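Local coordinates for papain-like protease (Human betacoronavirus 2c EMC/2012, PDB 4RNA), which probably cleaves the viral polyprotein as a papain-like cysteine protease, and probably also removes ubiquitin from proteins, as coronavirus relatives do, at residues 268-273 / 305-310; 255-260 / 289-294. All blocks are in the same frame, centred on the assembly; numbering follows the deposited sequence.

Interaction 1 (268-273 / 305-310)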
# COMPACT_ATOMS: atom_id res chain seq x y z
N PHE A 268 21.42 2.33 -12.24
CA PHE A 268 21.11 1.39 -11.18
C PHE A 268 20.89 2.11 -9.88
O PHE A 268 21.40 3.23 -9.71
CB PHE A 268 22.21 0.29 -11.04
CG PHE A 268 23.60 0.84 -10.76
CD1 PHE A 268 24.42 1.26 -11.80
CD2 PHE A 268 24.03 0.97 -9.47
CE1 PHE A 268 25.69 1.76 -11.60
CE2 PHE A 268 25.31 1.46 -9.24
CZ PHE A 268 26.14 1.86 -10.29
N ASN A 269 20.15 1.50 -8.95
CA ASN A 269 20.11 2.10 -7.60
C ASN A 269 20.95 1.41 -6.59
O ASN A 269 21.29 0.22 -6.73
CB ASN A 269 18.66 2.19 -7.07
CG ASN A 269 17.80 3.07 -7.98
OD1 ASN A 269 18.24 4.14 -8.37
ND2 ASN A 269 16.56 2.61 -8.30
N VAL A 270 21.28 2.14 -5.54
CA VAL A 270 22.17 1.55 -4.55
C VAL A 270 21.50 1.84 -3.21
O VAL A 270 20.89 2.91 -3.05
CB VAL A 270 23.59 2.22 -4.61
CG1 VAL A 270 24.36 1.98 -3.34
CG2 VAL A 270 24.38 1.73 -5.81
N PHE A 271 21.53 0.88 -2.29
CA PHE A 271 21.11 1.17 -0.92
C PHE A 271 22.32 1.05 -0.01
O PHE A 271 23.00 0.04 -0.05
CB PHE A 271 20.00 0.20 -0.51
CG PHE A 271 19.45 0.42 0.90
CD1 PHE A 271 18.61 1.51 1.19
CD2 PHE A 271 19.73 -0.47 1.91
CE1 PHE A 271 18.10 1.69 2.47
CE2 PHE A 271 19.22 -0.28 3.19
CZ PHE A 271 18.39 0.78 3.46
N GLN A 272 22.54 2.08 0.81
CA GLN A 272 23.71 2.24 1.70
C GLN A 272 23.35 2.10 3.17
O GLN A 272 22.44 2.80 3.64
CB GLN A 272 24.35 3.62 1.51
CG GLN A 272 25.19 3.76 0.25
CD GLN A 272 25.51 5.20 -0.15
OE1 GLN A 272 25.05 6.17 0.47
NE2 GLN A 272 26.31 5.34 -1.21
N GLY A 273 24.05 1.19 3.85
CA GLY A 273 24.02 0.98 5.31
C GLY A 273 22.83 0.26 5.96
O GLY A 273 22.10 0.88 6.74
N TRP A 305 33.12 1.41 -8.73
CA TRP A 305 32.37 1.57 -7.50
C TRP A 305 31.95 0.27 -6.92
O TRP A 305 31.22 -0.52 -7.57
CB TRP A 305 31.14 2.44 -7.75
CG TRP A 305 30.46 2.95 -6.51
CD1 TRP A 305 30.99 3.09 -5.23
CD2 TRP A 305 29.10 3.49 -6.42
NE1 TRP A 305 30.05 3.62 -4.38
CE2 TRP A 305 28.90 3.91 -5.04
CE3 TRP A 305 28.05 3.68 -7.34
CZ2 TRP A 305 27.69 4.47 -4.59
CZ3 TRP A 305 26.84 4.27 -6.89
CH2 TRP A 305 26.67 4.64 -5.56
N LYS A 306 32.41 0.04 -5.69
CA LYS A 306 31.97 -1.08 -4.89
C LYS A 306 30.80 -0.59 -4.05
O LYS A 306 30.93 0.29 -3.21
CB LYS A 306 33.09 -1.65 -3.98
CG LYS A 306 32.66 -2.95 -3.28
CD LYS A 306 33.82 -3.76 -2.72
CE LYS A 306 34.35 -3.19 -1.41
NZ LYS A 306 35.33 -4.12 -0.78
N CYS A 307 29.65 -1.19 -4.27
CA CYS A 307 28.40 -0.69 -3.68
C CYS A 307 27.33 -1.81 -3.74
O CYS A 307 27.44 -2.77 -4.51
CB CYS A 307 27.92 0.53 -4.49
SG CYS A 307 27.64 0.06 -6.23
N LYS A 308 26.28 -1.62 -2.95
CA LYS A 308 25.15 -2.57 -2.82
C LYS A 308 24.00 -2.17 -3.71
O LYS A 308 23.18 -1.30 -3.40
CB LYS A 308 24.69 -2.60 -1.37
CG LYS A 308 25.83 -2.98 -0.40
CD LYS A 308 25.39 -2.61 1.00
CE LYS A 308 26.13 -3.43 2.05
NZ LYS A 308 25.52 -3.06 3.37
N VAL A 309 23.98 -2.86 -4.83
CA VAL A 309 23.06 -2.61 -5.90
C VAL A 309 21.71 -3.19 -5.53
O VAL A 309 21.63 -4.34 -4.97
CB VAL A 309 23.63 -3.24 -7.15
CG1 VAL A 309 22.63 -3.27 -8.30
CG2 VAL A 309 24.91 -2.54 -7.59
N THR A 310 20.65 -2.50 -5.97
CA THR A 310 19.29 -2.98 -5.78
C THR A 310 18.66 -3.13 -7.16
O THR A 310 18.75 -4.17 -7.70
CB THR A 310 18.47 -2.06 -4.87
OG1 THR A 310 18.57 -0.67 -5.27
CG2 THR A 310 18.89 -2.21 -3.41

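Interaction 2 (255-260 / 289-294)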
# COMPACT_ATOMS: atom_id res chain seq x y z
N LYS A 255 28.67 -5.25 -5.03
CA LYS A 255 29.20 -5.60 -6.33
C LYS A 255 30.29 -4.59 -6.64
O LYS A 255 30.27 -3.49 -6.09
CB LYS A 255 28.11 -5.51 -7.39
CG LYS A 255 27.47 -6.85 -7.67
CD LYS A 255 26.14 -6.65 -8.36
CE LYS A 255 25.60 -7.94 -8.94
NZ LYS A 255 26.18 -8.30 -10.26
N LEU A 256 31.22 -4.97 -7.52
CA LEU A 256 32.16 -4.00 -8.08
C LEU A 256 31.60 -3.56 -9.43
O LEU A 256 31.53 -4.35 -10.42
CB LEU A 256 33.62 -4.55 -8.22
CG LEU A 256 34.79 -3.54 -8.40
CD1 LEU A 256 35.00 -3.07 -9.84
CD2 LEU A 256 34.70 -2.34 -7.44
N VAL A 257 31.15 -2.31 -9.46
CA VAL A 257 30.58 -1.81 -10.71
C VAL A 257 31.68 -1.04 -11.41
O VAL A 257 32.37 -0.24 -10.75
CB VAL A 257 29.32 -0.93 -10.48
CG1 VAL A 257 28.83 -0.40 -11.83
CG2 VAL A 257 28.21 -1.70 -9.73
N THR A 258 31.91 -1.34 -12.68
CA THR A 258 32.94 -0.59 -13.51
C THR A 258 32.42 -0.23 -14.90
O THR A 258 31.73 -1.02 -15.60
CB THR A 258 34.30 -1.43 -13.71
OG1 THR A 258 35.26 -0.71 -14.51
CG2 THR A 258 34.06 -2.74 -14.42
N THR A 259 32.84 0.95 -15.36
CA THR A 259 32.58 1.32 -16.75
C THR A 259 33.68 0.87 -17.77
O THR A 259 33.52 1.01 -19.00
CB THR A 259 32.41 2.86 -16.87
OG1 THR A 259 33.57 3.52 -16.37
CG2 THR A 259 31.18 3.36 -16.12
N SER A 260 34.78 0.28 -17.27
CA SER A 260 35.94 -0.02 -18.14
C SER A 260 35.56 -1.05 -19.19
O SER A 260 36.17 -1.16 -20.25
CB SER A 260 37.18 -0.49 -17.31
OG SER A 260 36.88 -1.69 -16.58
N GLY A 289 31.30 7.56 -20.20
CA GLY A 289 32.27 6.60 -19.63
C GLY A 289 32.42 6.61 -18.13
O GLY A 289 33.38 6.03 -17.61
N LEU A 290 31.50 7.25 -17.40
CA LEU A 290 31.61 7.32 -15.92
C LEU A 290 30.30 6.92 -15.23
O LEU A 290 29.26 6.88 -15.87
CB LEU A 290 31.99 8.72 -15.46
CG LEU A 290 33.40 9.25 -15.78
CD1 LEU A 290 33.39 10.72 -15.44
CD2 LEU A 290 34.51 8.53 -15.01
N ILE A 291 30.38 6.65 -13.93
CA ILE A 291 29.20 6.39 -13.15
C ILE A 291 28.89 7.72 -12.47
O ILE A 291 29.72 8.22 -11.69
CB ILE A 291 29.43 5.32 -12.05
CG1 ILE A 291 29.78 3.96 -12.65
CG2 ILE A 291 28.23 5.25 -11.09
CD1 ILE A 291 30.44 3.01 -11.66
N LEU A 292 27.71 8.30 -12.76
CA LEU A 292 27.24 9.50 -12.05
C LEU A 292 26.34 9.09 -10.90
O LEU A 292 25.34 8.42 -11.12
CB LEU A 292 26.47 10.45 -12.97
CG LEU A 292 26.88 10.76 -14.42
CD1 LEU A 292 26.20 12.04 -14.87
CD2 LEU A 292 28.38 10.83 -14.60
N LYS A 293 26.72 9.48 -9.69
CA LYS A 293 26.03 9.10 -8.47
C LYS A 293 25.22 10.29 -8.00
O LYS A 293 25.79 11.32 -7.59
CB LYS A 293 27.01 8.70 -7.35
CG LYS A 293 28.04 7.65 -7.76
CD LYS A 293 29.44 8.01 -7.24
CE LYS A 293 29.75 7.43 -5.87
NZ LYS A 293 31.24 7.38 -5.70
N PHE A 294 23.90 10.16 -8.05
CA PHE A 294 22.99 11.24 -7.71
C PHE A 294 22.45 10.96 -6.34
O PHE A 294 21.50 10.16 -6.13
CB PHE A 294 21.88 11.30 -8.73
CG PHE A 294 22.31 11.79 -10.08
CD1 PHE A 294 22.37 13.16 -10.34
CD2 PHE A 294 22.61 10.91 -11.11
CE1 PHE A 294 22.76 13.63 -11.58
CE2 PHE A 294 22.98 11.36 -12.35
CZ PHE A 294 23.05 12.73 -12.60

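Interaction 1 (268-273 / 305-310)
Val270 reaches toward Trp305, tip to tip. Its CB lies 4.0 Å from Trp305 CH2. CG1, anti to the backbone N (chi1 161°), faces the Lys308 carbonyl at 3.5 Å from CG1 to O. CG2 meets Trp305 CZ3 and Cys307 SG, both 3.7 Å away. Cys307 CB covers one face of the indole, over its centre. Phe268 comes to the same ring obliquely, with CZ 4.0 Å from Trp305 CE3. Its CE2 also meets Cys307 SG, a sulfur-aromatic contact of oblique geometry.

The backbones join strand 267-272 to strand 304-315 in the mixed sheet that is, by family, probably the palm of the protease. Val270 and Val309 form an antiparallel non-hydrogen-bonded pair. Thr310 N donates to Asn269 O over 2.9 Å, at an N-H...O angle of 160°. Phe271 N donates to Lys308 O over 3.0 Å. Within these short segments the strand directions are 122° apart.

Gln272 NE2 meets the indole at its edge, in plane, 3.8 Å from CZ2, with the amide turned almost perpendicular to the ring. The Asn269 side chain turns to other partners: OD1 bonds His283 ND1, and ND2 bonds Asp311 OD2 and Thr121 OG1. Strand 280-287 pairs with the other edge of strand 267-272, through backbone hydrogen bonds of Phe268 with Ala284, Val270 with Val282 and Gln272 with His280.

Interaction 2 (255-260 / 289-294)
Thr259 OG1 donates a hydrogen bond to Gly289 O, with 2.8 Å between OG1 and O. The hydroxyl stands above the carbonyl plane, with a C=O...OG1 angle of 131°. OG1 sits between the backbone N and the carbonyl carbon (chi1 57°), and this rotation turns it to the glycine. Ser303 O is a second, weak partner of the same hydroxyl. The methyl branch of the threonine serves the apolar side of the contact. CG2 lies 3.8 Å from Ile291 CG1 and equally close to Leu290 C. One side chain thus spans the start of strand 290-294, with its hydroxyl on the turn and its methyl on the first buried residue.

Ile291 continues the contact. With CG1 anti to the carbonyl carbon, that atom meets the threonine methyl. Beyond CG1, CD1 lies 3.8 Å from Val257 CG1, and the two side chains cross obliquely. Both residues are buried. Ile291 also packs on Trp305, and on Ala284 and Leu286 of strand 280-287, while Val257 packs on Cys307 and Val309.

No beta bridge joins the two segments. They meet mainly through side chains, with the one hydrogen bond to Gly289 O. The CA atoms of the nearest pair, Thr259 and Gly289, are 6.0 Å apart. Gly289 has a positive phi as the chain turns into the strand.

At Thr258, OG1 accepts from Ser260 N over 3.0 Å and from Ser260 OG over 2.8 Å. Asp304 OD2 is a further hydrogen-bond partner of that oxygen. The bond from the backbone N two residues on defines an ST turn at Thr258-Ser260, beside the contact in the probable palm sheet.

Interactions 1 and 2 lie in the same sheet, with centres about 11 Å apart. Strand 304-315 lies between strands 252-258 and 267-272 and pairs with both. Trp305 O probably accepts from Val257 N at 2.6 Å, and Cys307 O probably accepts from Lys255 N at 2.8 Å. Trp305 also reaches segment 289-294, where its CZ3 is 3.7 Å from Lys293 CG and the ring makes a cation-pi contact with Lys293. Phosphate, probably from the crystallisation liquor, lies about 4 Å from the Val309 side chain and about 3 Å from the Val257 side chain. The zinc site of Cys193, Cys196, Cys228 and Cys230 belongs to another sheet, the one with strands 186-193 and 233-242.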